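Local coordinates for protein peptidoglycan N-acetylglucosamine deacetylase (Agathobacter rectalis, PDB 5JMU) that is probably a zinc-dependent hydrolase that removes acetyl groups from the N-acetylglucosamine of peptidoglycan, represented here by its catalytic domain, at residues 20-25 with 181-186; 48-53 with 69-74. All coordinates share one frame; numbering follows the deposited sequence.

Contact 1 (20-25 with 181-186); sequences KIIYLT and SVVLQH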
# COMPACT_ATOMS: atom_id res chain seq x y z
N LYS A 20 11.02 4.19 15.78
CA LYS A 20 9.70 3.64 16.13
C LYS A 20 8.64 4.26 15.23
O LYS A 20 7.70 4.93 15.69
CB LYS A 20 9.41 3.83 17.62
CG LYS A 20 10.28 2.92 18.48
CD LYS A 20 10.18 3.21 19.96
CE LYS A 20 8.98 2.60 20.52
NZ LYS A 20 9.09 2.60 22.01
N ILE A 21 8.78 3.97 13.93
CA ILE A 21 7.91 4.53 12.90
C ILE A 21 6.98 3.44 12.40
O ILE A 21 7.43 2.31 12.18
CB ILE A 21 8.72 5.07 11.71
CG1 ILE A 21 9.74 6.14 12.17
CG2 ILE A 21 7.79 5.54 10.58
CD1 ILE A 21 9.09 7.34 12.90
N ILE A 22 5.71 3.78 12.20
CA ILE A 22 4.76 2.85 11.54
C ILE A 22 4.11 3.54 10.35
O ILE A 22 3.47 4.61 10.51
CB ILE A 22 3.67 2.36 12.51
CG1 ILE A 22 4.31 1.68 13.74
CG2 ILE A 22 2.72 1.38 11.77
CD1 ILE A 22 3.33 1.42 14.86
N TYR A 23 4.23 2.91 9.19
CA TYR A 23 3.49 3.36 8.01
C TYR A 23 2.34 2.38 7.88
O TYR A 23 2.55 1.24 7.43
CB TYR A 23 4.37 3.34 6.76
CG TYR A 23 5.59 4.26 6.78
CD1 TYR A 23 5.50 5.60 6.44
CD2 TYR A 23 6.86 3.73 7.06
CE1 TYR A 23 6.64 6.41 6.44
CE2 TYR A 23 8.01 4.53 7.06
CZ TYR A 23 7.90 5.87 6.74
OH TYR A 23 9.03 6.65 6.73
N LEU A 24 1.12 2.80 8.25
CA LEU A 24 -0.05 1.96 7.97
C LEU A 24 -0.37 2.09 6.48
O LEU A 24 -0.43 3.22 5.94
CB LEU A 24 -1.28 2.40 8.79
CG LEU A 24 -1.19 2.17 10.28
CD1 LEU A 24 -2.43 2.79 10.97
CD2 LEU A 24 -1.11 0.69 10.55
N THR A 25 -0.52 0.96 5.80
CA THR A 25 -0.86 1.01 4.37
C THR A 25 -2.02 0.09 4.09
O THR A 25 -2.20 -0.95 4.73
CB THR A 25 0.32 0.63 3.45
OG1 THR A 25 0.58 -0.80 3.48
CG2 THR A 25 1.58 1.38 3.90
N SER A 181 8.43 0.27 10.43
CA SER A 181 7.51 -0.76 9.94
C SER A 181 6.65 -0.23 8.83
O SER A 181 6.15 0.88 8.94
CB SER A 181 6.56 -1.26 11.05
OG SER A 181 7.28 -1.87 12.13
N VAL A 182 6.40 -1.08 7.82
CA VAL A 182 5.39 -0.83 6.79
C VAL A 182 4.41 -1.98 6.92
O VAL A 182 4.75 -3.14 6.65
CB VAL A 182 5.99 -0.81 5.35
CG1 VAL A 182 4.88 -0.64 4.31
CG2 VAL A 182 7.05 0.31 5.25
N VAL A 183 3.20 -1.66 7.36
CA VAL A 183 2.15 -2.66 7.66
C VAL A 183 1.25 -2.84 6.46
O VAL A 183 0.81 -1.81 5.89
CB VAL A 183 1.30 -2.17 8.83
CG1 VAL A 183 0.18 -3.24 9.19
CG2 VAL A 183 2.19 -1.89 10.07
N LEU A 184 1.01 -4.08 6.05
CA LEU A 184 0.05 -4.36 4.99
C LEU A 184 -1.31 -4.73 5.55
O LEU A 184 -1.42 -5.74 6.23
CB LEU A 184 0.54 -5.55 4.12
CG LEU A 184 -0.40 -6.15 3.06
CD1 LEU A 184 -0.71 -5.06 2.00
CD2 LEU A 184 0.25 -7.35 2.40
N GLN A 185 -2.32 -3.92 5.27
CA GLN A 185 -3.72 -4.30 5.48
C GLN A 185 -4.49 -4.03 4.18
O GLN A 185 -3.98 -3.42 3.24
CB GLN A 185 -4.39 -3.53 6.62
CG GLN A 185 -3.84 -3.89 8.00
CD GLN A 185 -4.44 -3.00 9.08
OE1 GLN A 185 -3.86 -1.96 9.46
NE2 GLN A 185 -5.64 -3.38 9.57
N HIS A 186 -5.75 -4.47 4.17
CA HIS A 186 -6.60 -4.27 3.02
C HIS A 186 -7.86 -3.57 3.47
O HIS A 186 -8.62 -4.14 4.28
CB HIS A 186 -6.96 -5.64 2.39
CG HIS A 186 -5.78 -6.33 1.76
ND1 HIS A 186 -4.81 -6.98 2.50
CD2 HIS A 186 -5.40 -6.47 0.46
CE1 HIS A 186 -3.90 -7.49 1.69
NE2 HIS A 186 -4.23 -7.20 0.45
O HOH W 1 8.05 0.11 13.90
O HOH W 2 -1.85 -1.03 7.69

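Contact 2 (48-53 with 69-74); sequences ATFFVT and RGHTVA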
# COMPACT_ATOMS: atom_id res chain seq x y z
N ALA A 48 -2.18 7.88 6.53
CA ALA A 48 -1.80 6.55 6.07
C ALA A 48 -1.57 6.59 4.58
O ALA A 48 -1.59 7.66 3.95
CB ALA A 48 -2.92 5.52 6.42
N THR A 49 -1.36 5.42 3.99
CA THR A 49 -1.07 5.33 2.58
C THR A 49 -2.05 4.34 1.97
O THR A 49 -2.19 3.24 2.48
CB THR A 49 0.36 4.83 2.35
OG1 THR A 49 1.29 5.68 3.01
CG2 THR A 49 0.68 4.80 0.86
N PHE A 50 -2.70 4.74 0.87
CA PHE A 50 -3.66 3.87 0.18
C PHE A 50 -3.13 3.47 -1.17
O PHE A 50 -2.83 4.33 -2.00
CB PHE A 50 -5.00 4.60 0.03
CG PHE A 50 -5.67 4.81 1.35
CD1 PHE A 50 -6.53 3.84 1.89
CD2 PHE A 50 -5.38 5.95 2.11
CE1 PHE A 50 -7.15 4.04 3.15
CE2 PHE A 50 -5.97 6.14 3.38
CZ PHE A 50 -6.86 5.17 3.90
N PHE A 51 -3.01 2.16 -1.38
CA PHE A 51 -2.60 1.62 -2.68
C PHE A 51 -3.87 1.17 -3.39
O PHE A 51 -4.42 0.11 -3.06
CB PHE A 51 -1.58 0.49 -2.49
CG PHE A 51 -0.26 0.97 -1.96
CD1 PHE A 51 0.67 1.49 -2.84
CD2 PHE A 51 0.02 0.92 -0.61
CE1 PHE A 51 1.93 1.92 -2.38
CE2 PHE A 51 1.27 1.36 -0.13
CZ PHE A 51 2.24 1.86 -1.03
N VAL A 52 -4.34 1.99 -4.34
CA VAL A 52 -5.73 1.88 -4.80
C VAL A 52 -5.93 1.12 -6.11
O VAL A 52 -4.99 0.89 -6.90
CB VAL A 52 -6.37 3.30 -4.91
CG1 VAL A 52 -6.38 3.97 -3.51
CG2 VAL A 52 -5.63 4.18 -5.90
N THR A 53 -7.19 0.70 -6.32
CA THR A 53 -7.59 -0.04 -7.50
C THR A 53 -8.86 0.58 -8.01
O THR A 53 -9.46 1.43 -7.32
CB THR A 53 -7.93 -1.53 -7.20
OG1 THR A 53 -9.16 -1.58 -6.46
CG2 THR A 53 -6.82 -2.24 -6.47
N ARG A 69 -7.89 14.52 2.73
CA ARG A 69 -7.68 14.37 4.16
C ARG A 69 -6.21 14.19 4.53
O ARG A 69 -5.88 14.03 5.70
CB ARG A 69 -8.52 13.22 4.72
CG ARG A 69 -10.01 13.52 4.63
CD ARG A 69 -10.82 12.49 5.37
NE ARG A 69 -12.26 12.57 5.06
CZ ARG A 69 -13.22 12.05 5.82
NH1 ARG A 69 -12.94 11.47 6.99
NH2 ARG A 69 -14.46 12.14 5.40
N GLY A 70 -5.32 14.25 3.54
CA GLY A 70 -3.91 14.29 3.83
C GLY A 70 -3.18 12.95 3.71
O GLY A 70 -1.98 12.86 4.02
N HIS A 71 -3.89 11.93 3.27
CA HIS A 71 -3.25 10.61 3.08
C HIS A 71 -2.50 10.54 1.77
O HIS A 71 -2.73 11.34 0.88
CB HIS A 71 -4.30 9.50 3.12
CG HIS A 71 -5.11 9.56 4.36
ND1 HIS A 71 -4.56 9.30 5.60
CD2 HIS A 71 -6.39 9.95 4.58
CE1 HIS A 71 -5.46 9.53 6.53
NE2 HIS A 71 -6.59 9.90 5.94
N THR A 72 -1.56 9.59 1.68
CA THR A 72 -0.88 9.34 0.42
C THR A 72 -1.73 8.41 -0.44
O THR A 72 -2.17 7.36 0.02
CB THR A 72 0.49 8.71 0.68
OG1 THR A 72 1.30 9.72 1.36
CG2 THR A 72 1.14 8.25 -0.65
N VAL A 73 -1.96 8.83 -1.68
CA VAL A 73 -2.67 8.00 -2.64
C VAL A 73 -1.66 7.46 -3.63
O VAL A 73 -0.92 8.24 -4.29
CB VAL A 73 -3.77 8.83 -3.35
CG1 VAL A 73 -4.39 7.99 -4.51
CG2 VAL A 73 -4.82 9.20 -2.34
N ALA A 74 -1.56 6.13 -3.68
CA ALA A 74 -0.56 5.44 -4.49
C ALA A 74 -1.25 4.39 -5.39
O ALA A 74 -2.42 4.05 -5.19
CB ALA A 74 0.47 4.78 -3.58

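Contact 1 (20-25 with 181-186)
Thr25 and Val183 meet at a single carbonyl oxygen that takes two bonds from the same threonine. Starting from the backbone, Thr25 CB lies 3.5 Å from Val183 O. The next atom, OG1, sits in the crowded position between the backbone N and the carbonyl carbon (chi1 74°), and this directs it at the neighbouring strand, 2.6 Å from Val183 O. OG1 donates there, tilted 29° from the carbonyl plane, while Arg115 NH1 is its partner outside the two strands. Thr25 N reaches the same Val183 O at 3.1 Å through a bent bond, with 136° at the hydrogen. The other branch, CG2, is apolar and meets Val182 CG1 at 3.9 Å. Before Thr25 the ladder is regular: Ser181 N bonds Ile21 O, Tyr23 N bonds Ser181 O and Val183 N bonds Tyr23 O; beyond it Gln185 N bonds Thr25 O. This is parallel pairing, Ile22 facing Ser181 and Leu24 facing Val183, between strands 21-27 and 180-186 in the central sheet of the NodB-homology fold, a (beta/alpha) barrel that is distorted in this deacetylase family. Ile22, Leu24, Ser181 and Val183 share one sheet face, which helix 164-175 covers through Val171 and Val175, while Ile22 and Leu24 also touch Phe210 of the adjacent strand; Ile22 CG2 lies 3.7 Å from Val183 CG2. Tyr23, Thr25, Val182 and Leu184 occupy the opposite face, where Tyr23 CD2 touches Val182 CG2 at 3.9 Å, obliquely to the ring. Beside Leu24, the extended Gln185 side chain runs in the same direction, its OE1 joined by water 2 to Thr25 O and its NE2 bonded to Ser192 OG. At the start of the pairing, water 1 donates to Ile21 O from 2.9 Å and also bonds Ser181 OG.

Contact 2 (48-53 with 69-74)
Ala48 opens the pairing with His71 through its backbone: Ala48 N donates to His71 ND1 at 2.9 Å, arriving in the ring plane with 160° at the hydrogen. His71 CG is anti to its carbonyl carbon (chi1 -55°), which helps to turn ND1 to that amide. Ala48 O then accepts Thr72 N, so one residue grips the His71-Thr72 step at two points. Thr49 runs alongside Thr72 with the two side chains in the same sense, and their CG2 methyls meet at 3.8 Å. Their hydroxyls are occupied by the Leu213 backbone, Thr49 OG1 with its N and Thr72 OG1 with its O. Phe50 N binds Thr72 O at 2.8 Å and Phe50 O receives Ala74 N, while its ring turns its edge to the face of His71 in a T-shaped pair with planes at 79°. In that pair Phe50 CE2 stands 3.7 Å from His71 CG. Phe51, on the same sheet face as the two threonines, sets CD1 and CE1 both 3.4 Å from Ala74 CB, reached obliquely to the ring. Val52 N closes the ladder on Ala74 O at 2.9 Å, and Val52 CG2 rests 3.3 Å from that oxygen. The two strands belong to a beta-alpha-beta crossover in which helix 61-68 connects 49-53 to 72-77; Gly70, just past the helix end, has positive phi in a Schellman motif, after which the chain enters strand 72-77 through His71. An alanine at His71 would probably leave Ala48 N without its acceptor and remove the ring face met by the Phe50 edge, leaving only the CB contact. Because ND1 accepts an amide N-H, it is likely to be unprotonated, and a neutral His71 would be expected to carry its proton on NE2.

Overall arrangement
Contact 2 is nested along the chain inside the loop closed by contact 1, and the two meet in one sheet because strands 21-27 and 49-53 are neighbours in it. Their centres are 12 Å apart. A probable hydrogen bond from Thr49 N to Leu24 O, 3.1 Å, spans the seam, and Thr25 CB packs against Phe51 CE2 at 3.8 Å. Both contacts approach the zinc site of Asp28, His76 and His80: the side chains of Leu184 and Phe51 each lie about 7 Å from the zinc ion, and the Phe51 and His76 side chains are about 4 Å apart. Asp28 follows directly on strand 21-27, and His76 lies within strand 72-77.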